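PDB 4RKS: putative uncharacterized protein Ta1305 from Thermoplasma acidophilum, which catalyses the ATP-dependent phosphorylation of (R)-mevalonate to (R)-3-phosphomevalonate in an alternative mevalonate pathway to isoprenoids. Local coordinates for residues T21-I25 with E106-T110; Y30-V36 with S53-S59; L37-I41 with H211-V215; S127-A132 with S158-S164; A222-H226 with D253-Y257. All blocks are in the same frame, centred on the assembly; numbering follows the deposited sequence.

Contact 1: residues T21-I25 with E106-T110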
# COMPACT_ATOMS: atom_id res chain seq x y z
N THR A 21 16.58 -13.95 27.27
CA THR A 21 16.24 -12.93 26.29
C THR A 21 16.69 -13.31 24.88
O THR A 21 17.48 -14.24 24.69
CB THR A 21 16.84 -11.54 26.67
OG1 THR A 21 18.23 -11.69 27.03
CG2 THR A 21 16.09 -10.93 27.84
N TYR A 22 16.18 -12.60 23.88
CA TYR A 22 16.57 -12.80 22.48
C TYR A 22 17.44 -11.65 22.00
O TYR A 22 17.64 -10.67 22.73
CB TYR A 22 15.34 -12.94 21.58
CG TYR A 22 14.44 -14.11 21.94
CD1 TYR A 22 14.66 -15.37 21.38
CD2 TYR A 22 13.38 -13.96 22.83
CE1 TYR A 22 13.84 -16.45 21.70
CE2 TYR A 22 12.56 -15.04 23.15
CZ TYR A 22 12.80 -16.28 22.58
OH TYR A 22 11.99 -17.35 22.90
N ARG A 23 17.95 -11.74 20.77
CA ARG A 23 18.79 -10.69 20.21
C ARG A 23 18.14 -9.96 19.03
O ARG A 23 18.42 -8.79 18.80
CB ARG A 23 20.13 -11.27 19.77
CG ARG A 23 20.94 -11.79 20.95
CD ARG A 23 21.96 -12.83 20.51
NE ARG A 23 22.78 -13.27 21.63
CZ ARG A 23 23.99 -12.77 21.91
NH1 ARG A 23 24.52 -11.84 21.14
NH2 ARG A 23 24.66 -13.23 22.95
N SER A 24 17.27 -10.64 18.29
CA SER A 24 16.67 -10.05 17.10
C SER A 24 15.39 -10.75 16.67
O SER A 24 15.11 -11.88 17.07
CB SER A 24 17.65 -10.09 15.94
OG SER A 24 17.72 -11.40 15.41
N ILE A 25 14.61 -10.08 15.83
CA ILE A 25 13.45 -10.71 15.21
C ILE A 25 13.31 -10.20 13.79
O ILE A 25 13.56 -9.03 13.52
CB ILE A 25 12.14 -10.47 16.01
CG1 ILE A 25 11.00 -11.32 15.43
CG2 ILE A 25 11.76 -8.99 16.04
CD1 ILE A 25 9.74 -11.35 16.29
N GLU A 106 11.59 -6.19 27.44
CA GLU A 106 11.17 -7.52 27.87
C GLU A 106 11.78 -8.60 26.98
O GLU A 106 12.26 -9.62 27.46
CB GLU A 106 9.65 -7.63 27.86
CG GLU A 106 9.12 -9.06 27.98
CD GLU A 106 9.13 -9.58 29.40
OE1 GLU A 106 9.52 -8.82 30.32
OE2 GLU A 106 8.74 -10.75 29.61
N ALA A 107 11.75 -8.37 25.68
CA ALA A 107 12.18 -9.37 24.72
C ALA A 107 13.70 -9.45 24.58
O ALA A 107 14.26 -10.53 24.45
CB ALA A 107 11.54 -9.09 23.37
N PHE A 108 14.37 -8.30 24.61
CA PHE A 108 15.80 -8.25 24.31
C PHE A 108 16.68 -7.86 25.49
O PHE A 108 17.89 -8.04 25.45
CB PHE A 108 16.07 -7.26 23.17
CG PHE A 108 15.44 -7.64 21.86
CD1 PHE A 108 15.16 -8.96 21.55
CD2 PHE A 108 15.15 -6.67 20.91
CE1 PHE A 108 14.58 -9.30 20.33
CE2 PHE A 108 14.59 -6.99 19.69
CZ PHE A 108 14.30 -8.31 19.40
N GLY A 109 16.09 -7.31 26.55
CA GLY A 109 16.89 -6.91 27.70
C GLY A 109 17.36 -5.48 27.60
O GLY A 109 18.10 -4.99 28.46
N THR A 110 16.92 -4.79 26.55
CA THR A 110 17.27 -3.39 26.34
C THR A 110 16.19 -2.66 25.54
O THR A 110 15.50 -3.26 24.72
CB THR A 110 18.63 -3.25 25.63
OG1 THR A 110 18.89 -1.87 25.34
CG2 THR A 110 18.66 -4.03 24.33
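Tyr-22 and Ala-107 make the one hydrogen bond of this contact. The backbone N of Tyr-22 donates to O of Ala-107 at 2.9 Å. The bond is almost straight, with 177° at the hydrogen. The acceptor belongs to the last turn of helix 101-108.

A weaker polar contact lies next to it. CA of Phe-108 approaches O of Tyr-22 at 3.4 Å as a CA-H...O contact. The same carbonyl oxygen sits 3.2 Å from CD1 of Phe-108, at an oblique position to the ring.

The apolar part centres on the Phe-108 ring. Its CG is anti to the carbonyl carbon (chi1 -64°), which turns the ring back along the 21-25 backbone. O of Arg-23 lies over the centre of one face. CB of Tyr-22 meets the ring edge in plane, 3.9 Å from CE1 of Phe-108. CZ of Phe-108 is 4.3 Å from CG2 of Ile-25. Leu-141 of helix 128-141 touches both Phe-108 and Ile-25.

Thr-21 packs by its carbon atoms. CB of Thr-21 is 3.6 Å from O of Ala-107, and CG2 of Thr-21 is 3.8 Å from N of Gly-109.

Gly-109 leaves the helix with positive phi (91°). Arg-23 and Ser-24 both face Glu-337 in a classic beta bulge. The contact thus joins a helix C-terminal end to the bulged start of strand 24-34, within the N-terminal part of a GHMP kinase fold.

Contact 2: residues Y30-V36 with S53-S59. With MEV ((R)-mevalonate), chain C.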
# COMPACT_ATOMS: atom_id res chain seq x y z
N TYR A 30 4.07 -7.14 2.40
CA TYR A 30 3.91 -6.97 0.96
C TYR A 30 3.40 -5.58 0.61
O TYR A 30 2.61 -5.02 1.37
CB TYR A 30 2.96 -8.07 0.41
CG TYR A 30 3.50 -9.42 0.78
CD1 TYR A 30 4.61 -9.93 0.10
CD2 TYR A 30 2.99 -10.14 1.85
CE1 TYR A 30 5.15 -11.14 0.45
CE2 TYR A 30 3.53 -11.36 2.22
CZ TYR A 30 4.62 -11.85 1.51
OH TYR A 30 5.18 -13.04 1.85
N PRO A 31 3.83 -5.04 -0.54
CA PRO A 31 3.39 -3.71 -0.98
C PRO A 31 1.91 -3.67 -1.33
O PRO A 31 1.22 -4.69 -1.38
CB PRO A 31 4.27 -3.44 -2.21
CG PRO A 31 4.52 -4.82 -2.77
CD PRO A 31 4.67 -5.71 -1.55
N THR A 32 1.40 -2.47 -1.54
CA THR A 32 -0.03 -2.32 -1.69
C THR A 32 -0.40 -1.45 -2.90
O THR A 32 0.43 -0.70 -3.43
CB THR A 32 -0.66 -1.70 -0.41
OG1 THR A 32 -0.20 -0.37 -0.24
CG2 THR A 32 -0.25 -2.51 0.82
N ILE A 33 -1.65 -1.61 -3.33
CA ILE A 33 -2.27 -0.81 -4.39
C ILE A 33 -3.58 -0.25 -3.86
O ILE A 33 -4.42 -1.00 -3.34
CB ILE A 33 -2.54 -1.66 -5.65
CG1 ILE A 33 -1.23 -2.12 -6.29
CG2 ILE A 33 -3.40 -0.88 -6.66
CD1 ILE A 33 -1.38 -3.29 -7.26
N GLY A 34 -3.77 1.06 -3.99
CA GLY A 34 -5.04 1.67 -3.62
C GLY A 34 -6.21 1.23 -4.52
O GLY A 34 -6.05 1.08 -5.72
N VAL A 35 -7.38 1.04 -3.92
CA VAL A 35 -8.61 0.70 -4.65
C VAL A 35 -9.64 1.84 -4.55
O VAL A 35 -10.31 2.19 -5.53
CB VAL A 35 -9.21 -0.64 -4.12
CG1 VAL A 35 -10.66 -0.80 -4.55
CG2 VAL A 35 -8.36 -1.82 -4.60
N VAL A 36 -9.77 2.41 -3.36
CA VAL A 36 -10.36 3.74 -3.20
C VAL A 36 -9.20 4.61 -2.74
O VAL A 36 -8.60 4.35 -1.69
CB VAL A 36 -11.54 3.77 -2.19
CG1 VAL A 36 -12.04 5.22 -1.95
CG2 VAL A 36 -12.69 2.90 -2.69
N SER A 53 -10.44 5.25 2.67
CA SER A 53 -9.81 4.68 1.48
C SER A 53 -9.89 3.16 1.54
O SER A 53 -10.32 2.61 2.54
CB SER A 53 -8.36 5.14 1.36
OG SER A 53 -7.63 4.85 2.55
N ALA A 54 -9.48 2.51 0.45
CA ALA A 54 -9.44 1.05 0.40
C ALA A 54 -8.23 0.57 -0.42
O ALA A 54 -7.71 1.30 -1.26
CB ALA A 54 -10.76 0.49 -0.20
N GLY A 55 -7.79 -0.65 -0.17
CA GLY A 55 -6.63 -1.14 -0.90
C GLY A 55 -6.45 -2.64 -0.88
O GLY A 55 -7.15 -3.35 -0.15
N ILE A 56 -5.49 -3.11 -1.67
CA ILE A 56 -5.10 -4.52 -1.69
C ILE A 56 -3.60 -4.65 -1.46
O ILE A 56 -2.84 -3.77 -1.87
CB ILE A 56 -5.39 -5.19 -3.05
CG1 ILE A 56 -4.96 -4.26 -4.18
CG2 ILE A 56 -6.84 -5.59 -3.18
CD1 ILE A 56 -5.12 -4.84 -5.58
N ALA A 57 -3.16 -5.74 -0.83
CA ALA A 57 -1.75 -6.10 -0.82
C ALA A 57 -1.46 -7.00 -2.02
O ALA A 57 -2.29 -7.84 -2.38
CB ALA A 57 -1.36 -6.78 0.47
N TYR A 58 -0.30 -6.83 -2.65
CA TYR A 58 0.06 -7.67 -3.80
C TYR A 58 1.48 -8.21 -3.68
O TYR A 58 2.28 -7.71 -2.88
CB TYR A 58 -0.08 -6.88 -5.11
CG TYR A 58 1.02 -5.84 -5.33
CD1 TYR A 58 0.89 -4.55 -4.83
CD2 TYR A 58 2.18 -6.16 -6.04
CE1 TYR A 58 1.87 -3.60 -5.04
CE2 TYR A 58 3.18 -5.21 -6.25
CZ TYR A 58 3.02 -3.93 -5.74
OH TYR A 58 3.99 -2.97 -5.92
N SER A 59 1.79 -9.23 -4.48
CA SER A 59 3.18 -9.62 -4.73
C SER A 59 3.19 -10.20 -6.14
O SER A 59 2.26 -9.95 -6.89
CB SER A 59 3.68 -10.63 -3.70
OG SER A 59 5.10 -10.74 -3.73
C8 MEV C . -1.45 6.54 -0.58
O8 MEV C . -0.87 7.15 0.55
C2 MEV C . -1.37 7.51 -1.73
C3 MEV C . -1.62 6.97 -3.13
O7 MEV C . -0.89 5.80 -3.40
C4 MEV C . -3.10 6.67 -3.34
C5 MEV C . -3.52 5.31 -2.82
O3 MEV C . -2.85 4.26 -3.08
O4 MEV C . -4.54 5.22 -2.10
C6 MEV C . -1.18 8.04 -4.10
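An antiparallel strand pair with a classic beta bulge forms this contact, beside the mevalonate pocket. Thr-32 pairs with Ala-57, Ile-33 with Ile-56 and Gly-34 with Gly-55. Val-35 and Val-36 then both face Ala-54. O of Ala-54 accepts from N of Val-35 at 2.7 Å and from N of Val-36 at 3.1 Å. Both donors come from the same face of the carbonyl plane.

The Tyr-58 ring closes the other end. Its CG stands between the backbone N and carbonyl carbon (chi1 73°), which brings the ring across Pro-31 and Ile-33. CG of Pro-31 lies over one face, 3.7 Å from the centroid of the Tyr-58 ring, as a CH-pi contact. CG1 of Ile-33 is 3.5 Å from CD1 of Tyr-58. Replacing Tyr-58 by an alanine would remove the ring and is likely to open a gap beside Ile-33 and leave CG of Pro-31 without its aromatic face. N of Tyr-58 donates to O of Pro-31 at 2.9 Å.

CA of Gly-34 is 3.4 Å from O3 of mevalonate. A CB here would clash with that oxygen. The lack of a side chain therefore lets the substrate carboxylate lie close against the strand.

Contact 3: residues L37-I41 with H211-V215. With MEV ((R)-mevalonate), chain C.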
# COMPACT_ATOMS: atom_id res chain seq x y z
N LEU A 37 -8.86 5.59 -3.57
CA LEU A 37 -7.54 6.20 -3.52
C LEU A 37 -7.46 7.31 -2.49
O LEU A 37 -8.32 8.19 -2.46
CB LEU A 37 -7.18 6.73 -4.91
CG LEU A 37 -7.10 5.64 -5.98
CD1 LEU A 37 -6.90 6.24 -7.38
CD2 LEU A 37 -5.99 4.68 -5.62
N LEU A 38 -6.40 7.28 -1.68
CA LEU A 38 -6.24 8.29 -0.63
C LEU A 38 -5.56 9.57 -1.11
O LEU A 38 -4.52 9.54 -1.76
CB LEU A 38 -5.43 7.71 0.53
CG LEU A 38 -5.18 8.72 1.65
CD1 LEU A 38 -6.50 9.05 2.35
CD2 LEU A 38 -4.17 8.15 2.64
N GLY A 39 -6.17 10.70 -0.78
CA GLY A 39 -5.53 11.99 -0.96
C GLY A 39 -5.83 12.86 0.23
O GLY A 39 -6.99 13.21 0.47
N GLY A 40 -4.79 13.23 0.97
CA GLY A 40 -4.95 14.12 2.10
C GLY A 40 -4.60 13.46 3.42
O GLY A 40 -5.09 12.38 3.75
N ILE A 41 -3.74 14.14 4.18
CA ILE A 41 -3.28 13.65 5.47
C ILE A 41 -3.55 14.74 6.54
O ILE A 41 -3.30 15.92 6.30
CB ILE A 41 -1.77 13.26 5.38
CG1 ILE A 41 -1.60 11.76 5.53
CG2 ILE A 41 -0.91 14.02 6.35
CD1 ILE A 41 -2.31 10.97 4.49
N HIS A 211 -0.68 14.54 -1.60
CA HIS A 211 -1.38 14.93 -0.38
C HIS A 211 -1.47 16.46 -0.20
O HIS A 211 -2.53 17.00 0.10
CB HIS A 211 -0.69 14.30 0.85
CG HIS A 211 -0.82 12.82 0.91
ND1 HIS A 211 -1.99 12.16 0.57
CD2 HIS A 211 0.06 11.86 1.26
CE1 HIS A 211 -1.81 10.86 0.72
NE2 HIS A 211 -0.57 10.65 1.13
N GLN A 212 -0.35 17.14 -0.40
CA GLN A 212 -0.32 18.59 -0.21
C GLN A 212 -1.24 19.33 -1.20
O GLN A 212 -1.94 20.26 -0.83
CB GLN A 212 1.12 19.11 -0.33
CG GLN A 212 1.28 20.60 -0.01
CD GLN A 212 2.74 21.06 -0.03
OE1 GLN A 212 3.62 20.36 -0.53
NE2 GLN A 212 2.98 22.24 0.53
N ASN A 213 -1.27 18.90 -2.45
CA ASN A 213 -2.05 19.67 -3.44
C ASN A 213 -3.52 19.28 -3.55
O ASN A 213 -4.37 20.14 -3.78
CB ASN A 213 -1.39 19.57 -4.81
CG ASN A 213 -0.14 20.41 -4.91
OD1 ASN A 213 -0.16 21.51 -5.46
ND2 ASN A 213 0.94 19.91 -4.34
N ILE A 214 -3.85 18.00 -3.37
CA ILE A 214 -5.22 17.56 -3.57
C ILE A 214 -6.21 18.30 -2.67
O ILE A 214 -7.34 18.58 -3.07
CB ILE A 214 -5.40 16.04 -3.35
CG1 ILE A 214 -6.65 15.57 -4.09
CG2 ILE A 214 -5.47 15.68 -1.83
CD1 ILE A 214 -7.07 14.16 -3.77
N VAL A 215 -5.78 18.66 -1.47
CA VAL A 215 -6.67 19.33 -0.52
C VAL A 215 -6.95 20.78 -0.95
O VAL A 215 -7.86 21.43 -0.45
CB VAL A 215 -6.08 19.29 0.92
CG1 VAL A 215 -7.11 19.76 1.94
CG2 VAL A 215 -5.63 17.86 1.26
C8 MEV C . -1.45 6.54 -0.58
O8 MEV C . -0.87 7.15 0.55
C2 MEV C . -1.37 7.51 -1.73
C3 MEV C . -1.62 6.97 -3.13
O7 MEV C . -0.89 5.80 -3.40
C4 MEV C . -3.10 6.67 -3.34
C5 MEV C . -3.52 5.31 -2.82
O3 MEV C . -2.85 4.26 -3.08
O4 MEV C . -4.54 5.22 -2.10
C6 MEV C . -1.18 8.04 -4.10
O HOH W 1 -2.60 16.67 3.20
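Ile-41 lays its CD1 over one face of the His-211 imidazole, 3.9 Å from the centroid of the His-211 ring. This CH-pi contact lies close to the ring normal. It joins the loop after strand 24-34 to helix 207-214 at the mevalonate pocket of this GHMP kinase. The two segments belong to the N-terminal and C-terminal family regions.

The ring is also held at its edge. N of Gly-40 donates to ND1 of His-211 at 3.0 Å in a nearly straight bond. The donor is tilted 26° from the ring plane. CG of His-211 is anti to the carbonyl carbon (chi1 -68°), which directs the ring from the helix toward the loop. Its NE2 is hydrogen-bonded to Glu-159, a substrate-binding residue. Both ring nitrogens are therefore engaged, and the rotation of the ring is fixed. A leucine in place of His-211 would probably leave Gly-40 N and the Glu-159 carboxylate without their imidazole partner.

The two glycines let the helix come close. CG2 of Ile-214 packs 3.5 Å from C of Gly-39. A CB on Gly-39 would clash with CD1 of Ile-214. CG2 of Val-215 is 3.9 Å from CA of Gly-40. One water accepts from N of Ile-41 and donates a weak bond to O of His-211.

The loop also grips the substrate. CD2 of Leu-37 lies 3.8 Å from C5 of mevalonate. N of Leu-38 donates to O4 of mevalonate at 2.8 Å, with 175° at the hydrogen.

Contact 4: residues S127-A132 with S158-S164. With MEV ((R)-mevalonate), chain C.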
# COMPACT_ATOMS: atom_id res chain seq x y z
N SER A 127 8.16 2.34 3.07
CA SER A 127 6.95 2.03 2.29
C SER A 127 5.85 1.53 3.21
O SER A 127 6.08 1.34 4.41
CB SER A 127 7.25 0.99 1.21
OG SER A 127 7.54 -0.27 1.79
N ASP A 128 4.66 1.29 2.66
CA ASP A 128 3.58 0.63 3.40
C ASP A 128 4.03 -0.73 3.96
O ASP A 128 3.79 -1.03 5.13
CB ASP A 128 2.34 0.42 2.52
CG ASP A 128 1.55 1.70 2.30
OD1 ASP A 128 1.71 2.67 3.09
OD2 ASP A 128 0.74 1.73 1.35
N ALA A 129 4.66 -1.54 3.11
CA ALA A 129 5.18 -2.85 3.51
C ALA A 129 6.24 -2.72 4.61
O ALA A 129 6.31 -3.54 5.52
CB ALA A 129 5.78 -3.59 2.29
N GLY A 130 7.08 -1.69 4.52
CA GLY A 130 8.10 -1.48 5.53
C GLY A 130 7.44 -1.19 6.87
O GLY A 130 7.81 -1.77 7.89
N ALA A 131 6.45 -0.30 6.85
CA ALA A 131 5.72 0.08 8.04
C ALA A 131 5.02 -1.13 8.66
O ALA A 131 5.20 -1.42 9.84
CB ALA A 131 4.70 1.16 7.73
N ALA A 132 4.23 -1.84 7.86
CA ALA A 132 3.53 -3.02 8.34
C ALA A 132 4.50 -4.08 8.89
O ALA A 132 4.19 -4.76 9.88
CB ALA A 132 2.67 -3.59 7.22
N SER A 158 4.21 5.25 7.35
CA SER A 158 3.51 5.28 6.07
C SER A 158 2.01 5.25 6.30
O SER A 158 1.51 4.38 6.99
CB SER A 158 3.94 4.12 5.18
OG SER A 158 3.15 4.05 4.01
N GLU A 159 1.29 6.19 5.70
CA GLU A 159 -0.11 6.42 6.05
C GLU A 159 -1.03 5.26 5.68
O GLU A 159 -2.12 5.15 6.24
CB GLU A 159 -0.62 7.72 5.41
CG GLU A 159 -0.53 7.76 3.88
CD GLU A 159 0.83 8.22 3.37
OE1 GLU A 159 1.74 8.47 4.19
OE2 GLU A 159 0.99 8.33 2.13
N SER A 160 -0.60 4.39 4.76
CA SER A 160 -1.40 3.22 4.38
C SER A 160 -0.81 1.89 4.89
O SER A 160 -0.93 0.85 4.23
CB SER A 160 -1.56 3.16 2.85
OG SER A 160 -2.26 4.29 2.37
N ALA A 161 -0.19 1.94 6.06
CA ALA A 161 0.42 0.76 6.66
C ALA A 161 -0.60 -0.36 6.88
O ALA A 161 -0.26 -1.55 6.77
CB ALA A 161 1.08 1.13 7.99
N GLY A 162 -1.84 0.01 7.17
CA GLY A 162 -2.87 -0.96 7.49
C GLY A 162 -3.22 -1.91 6.35
O GLY A 162 -3.64 -3.04 6.58
N ARG A 163 -3.06 -1.44 5.11
CA ARG A 163 -3.33 -2.27 3.94
C ARG A 163 -2.42 -3.49 3.99
O ARG A 163 -2.83 -4.62 3.75
CB ARG A 163 -3.09 -1.49 2.64
CG ARG A 163 -4.09 -0.41 2.32
CD ARG A 163 -3.56 0.45 1.14
NE ARG A 163 -4.48 1.50 0.73
CZ ARG A 163 -4.25 2.38 -0.25
NH1 ARG A 163 -3.10 2.35 -0.92
NH2 ARG A 163 -5.16 3.29 -0.55
N SER A 164 -1.15 -3.24 4.29
CA SER A 164 -0.16 -4.29 4.27
C SER A 164 -0.18 -5.09 5.58
O SER A 164 0.17 -6.26 5.58
CB SER A 164 1.22 -3.69 4.01
OG SER A 164 2.21 -4.70 4.04
C8 MEV C . -1.45 6.54 -0.58
O8 MEV C . -0.87 7.15 0.55
C2 MEV C . -1.37 7.51 -1.73
C3 MEV C . -1.62 6.97 -3.13
O7 MEV C . -0.89 5.80 -3.40
C4 MEV C . -3.10 6.67 -3.34
C5 MEV C . -3.52 5.31 -2.82
O3 MEV C . -2.85 4.26 -3.08
O4 MEV C . -4.54 5.22 -2.10
C6 MEV C . -1.18 8.04 -4.10
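Helix 128-141 starts against the Ser-158 to Ala-161 type I turn, and CA of Asp-128 comes 4.5 Å from CA of Ala-161. Asp-128 reaches into this turn. Its CG is anti to the carbonyl carbon (chi1 -76°), which places the carboxylate beside Ser-160. OD2 of Asp-128 lies 3.1 Å from CB of Ser-160. OD2 of Asp-128 also lies 4.5 Å from NH1 of Arg-163, well out of the guanidinium plane. No N-H points at it, so any attraction is probably only one of nearby charges.

Small side chains carry the rest of the packing. CB of Ala-131 meets CB of Ala-161 at 3.6 Å. CB of Ala-132 is 3.4 Å from OG of Ser-164, whose hydroxyl is hydrogen-bonded to O of Tyr-30.

Ser-127, an ATP-binding residue, is the N-cap of helix 128-141. Its OG accepts from N of Gly-130. The helix start, in the nucleotide site, thus adjoins the substrate site.

On the mevalonate side, Arg-163 grips the substrate carboxylate end-on. NH1 of Arg-163 donates to O3 of mevalonate at 2.9 Å and NH2 of Arg-163 to O4 of mevalonate at 2.6 Å. OG of Ser-160 lies over the centre of one guanidinium face. OE2 of Glu-159 is 2.7 Å from O8 of mevalonate and is hydrogen-bonded to NE2 of His-211, while OE1 forms a salt bridge with Arg-47.

Contact 5: residues A222-H226 with D253-Y257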
# COMPACT_ATOMS: atom_id res chain seq x y z
N ALA A 222 -16.28 17.10 -1.63
CA ALA A 222 -17.15 16.08 -2.22
C ALA A 222 -16.39 14.78 -2.46
O ALA A 222 -16.97 13.69 -2.39
CB ALA A 222 -17.75 16.57 -3.52
N ARG A 223 -15.11 14.89 -2.78
CA ARG A 223 -14.26 13.72 -3.02
C ARG A 223 -14.20 12.86 -1.76
O ARG A 223 -14.32 11.64 -1.84
CB ARG A 223 -12.85 14.15 -3.45
CG ARG A 223 -11.80 13.04 -3.44
CD ARG A 223 -12.14 11.89 -4.37
NE ARG A 223 -11.28 10.74 -4.14
CZ ARG A 223 -11.57 9.49 -4.49
NH1 ARG A 223 -12.71 9.21 -5.11
NH2 ARG A 223 -10.72 8.50 -4.22
N LYS A 224 -14.05 13.49 -0.61
CA LYS A 224 -13.96 12.76 0.65
C LYS A 224 -15.24 11.99 0.92
O LYS A 224 -15.19 10.86 1.42
CB LYS A 224 -13.68 13.72 1.82
CG LYS A 224 -12.29 14.33 1.77
CD LYS A 224 -12.23 15.63 2.53
CE LYS A 224 -12.60 15.43 3.96
NZ LYS A 224 -12.36 16.68 4.73
N LYS A 225 -16.38 12.59 0.60
CA LYS A 225 -17.67 11.91 0.76
C LYS A 225 -17.85 10.79 -0.27
O LYS A 225 -18.33 9.70 0.06
CB LYS A 225 -18.81 12.91 0.67
CG LYS A 225 -18.87 13.84 1.88
CD LYS A 225 -20.20 14.58 1.95
CE LYS A 225 -20.29 15.40 3.23
NZ LYS A 225 -21.69 15.84 3.47
N HIS A 226 -17.44 11.05 -1.51
CA HIS A 226 -17.49 10.06 -2.59
C HIS A 226 -16.61 8.86 -2.26
O HIS A 226 -16.93 7.71 -2.60
CB HIS A 226 -17.03 10.67 -3.92
CG HIS A 226 -17.99 11.66 -4.51
ND1 HIS A 226 -17.60 12.61 -5.43
CD2 HIS A 226 -19.31 11.84 -4.32
CE1 HIS A 226 -18.64 13.34 -5.77
NE2 HIS A 226 -19.70 12.90 -5.11
N ASP A 253 -13.13 5.21 -9.56
CA ASP A 253 -12.47 5.99 -8.52
C ASP A 253 -11.16 6.58 -9.02
O ASP A 253 -10.87 7.75 -8.77
CB ASP A 253 -12.20 5.13 -7.28
CG ASP A 253 -11.92 5.97 -6.04
OD1 ASP A 253 -12.89 6.47 -5.44
OD2 ASP A 253 -10.73 6.13 -5.67
N THR A 254 -10.39 5.78 -9.73
CA THR A 254 -9.12 6.21 -10.32
C THR A 254 -9.33 7.42 -11.23
O THR A 254 -8.57 8.39 -11.18
CB THR A 254 -8.45 5.06 -11.13
OG1 THR A 254 -7.91 4.09 -10.23
CG2 THR A 254 -7.33 5.58 -12.01
N GLU A 255 -10.36 7.38 -12.06
CA GLU A 255 -10.61 8.46 -13.01
C GLU A 255 -11.05 9.77 -12.32
O GLU A 255 -10.60 10.85 -12.68
CB GLU A 255 -11.64 7.99 -14.05
CG GLU A 255 -11.08 6.83 -14.91
CD GLU A 255 -12.08 6.16 -15.85
OE1 GLU A 255 -13.30 6.17 -15.57
OE2 GLU A 255 -11.64 5.59 -16.87
N GLU A 256 -11.93 9.66 -11.33
CA GLU A 256 -12.31 10.82 -10.51
C GLU A 256 -11.11 11.44 -9.78
O GLU A 256 -10.91 12.65 -9.79
CB GLU A 256 -13.37 10.41 -9.49
CG GLU A 256 -13.69 11.47 -8.45
CD GLU A 256 -14.70 11.00 -7.43
OE1 GLU A 256 -15.42 10.01 -7.71
OE2 GLU A 256 -14.78 11.60 -6.34
N TYR A 257 -10.32 10.58 -9.14
CA TYR A 257 -9.15 11.01 -8.38
C TYR A 257 -8.16 11.76 -9.26
O TYR A 257 -7.68 12.83 -8.89
CB TYR A 257 -8.51 9.77 -7.76
CG TYR A 257 -7.31 9.96 -6.87
CD1 TYR A 257 -7.44 10.43 -5.56
CD2 TYR A 257 -6.05 9.57 -7.30
CE1 TYR A 257 -6.35 10.54 -4.73
CE2 TYR A 257 -4.96 9.67 -6.47
CZ TYR A 257 -5.11 10.16 -5.19
OH TYR A 257 -4.00 10.24 -4.39
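Arg-223 leaves its helix with CG anti to the backbone N (chi1 168°) and then bends at chi2, which carries its guanidinium across to Asp-253. CG of Asp-253 is likewise anti to its own N (chi1 -163°), and the two side chains cross at about a right angle. The contact is an antiparallel helix pair in the C-terminal region, bridged by a salt-bridge network. The short segments have axes 11.7 Å apart, so the long polar side chains span the gap.

The guanidinium grips the carboxylate end-on. NH1 of Arg-223 donates to OD1 of Asp-253 at 2.8 Å, and NH2 of Arg-223 donates to OD2 of Asp-253, also at 2.8 Å. OD1 is met from above the carboxylate plane. OD2 is met on its syn side. NH1 of Arg-223 also makes a weak bond to OE2 of Glu-256 at 3.4 Å.

Asp-253 has further partners. Its OD1 is hydrogen-bonded to His-230, and its OD2 to N of Leu-37. NH2 of Arg-223 reaches O of Leu-37. The pair therefore holds both the N-H and the carbonyl of Leu-37, a mevalonate-pocket residue. This buried charge pair is probably stabilised by these shared bonds.

Tyr-257, another pocket residue, sets its CB over one guanidinium face. CD1 of Tyr-257 is 4.0 Å from NH2 of Arg-223.

Glu-256 links Arg-223 to His-226. ND1 of His-226 donates to OE2 of Glu-256 at 3.1 Å, and the imidazole and carboxylate planes stand 88° apart.

In the fold
Contacts 2, 3 and 4 all touch mevalonate. Contacts 2 and 4 have centres about 10 Å apart and meet where OG of Ser-164 bonds to O of Tyr-30. Contacts 3 and 4 join through His-211 and Glu-159, with NE2 of His-211 3.0 Å from OE2 of Glu-159. Contact 5 lies mostly in a second shell, although its Tyr-257 touches the substrate. Its centre is about 11 Å from that of contact 3, and OD2 of Asp-253 is 2.9 Å from N of Leu-37. Contact 1 is remote. Its centre lies about 32 Å from that of contact 2, although both use strand 24-34, and about 46 Å from that of contact 5.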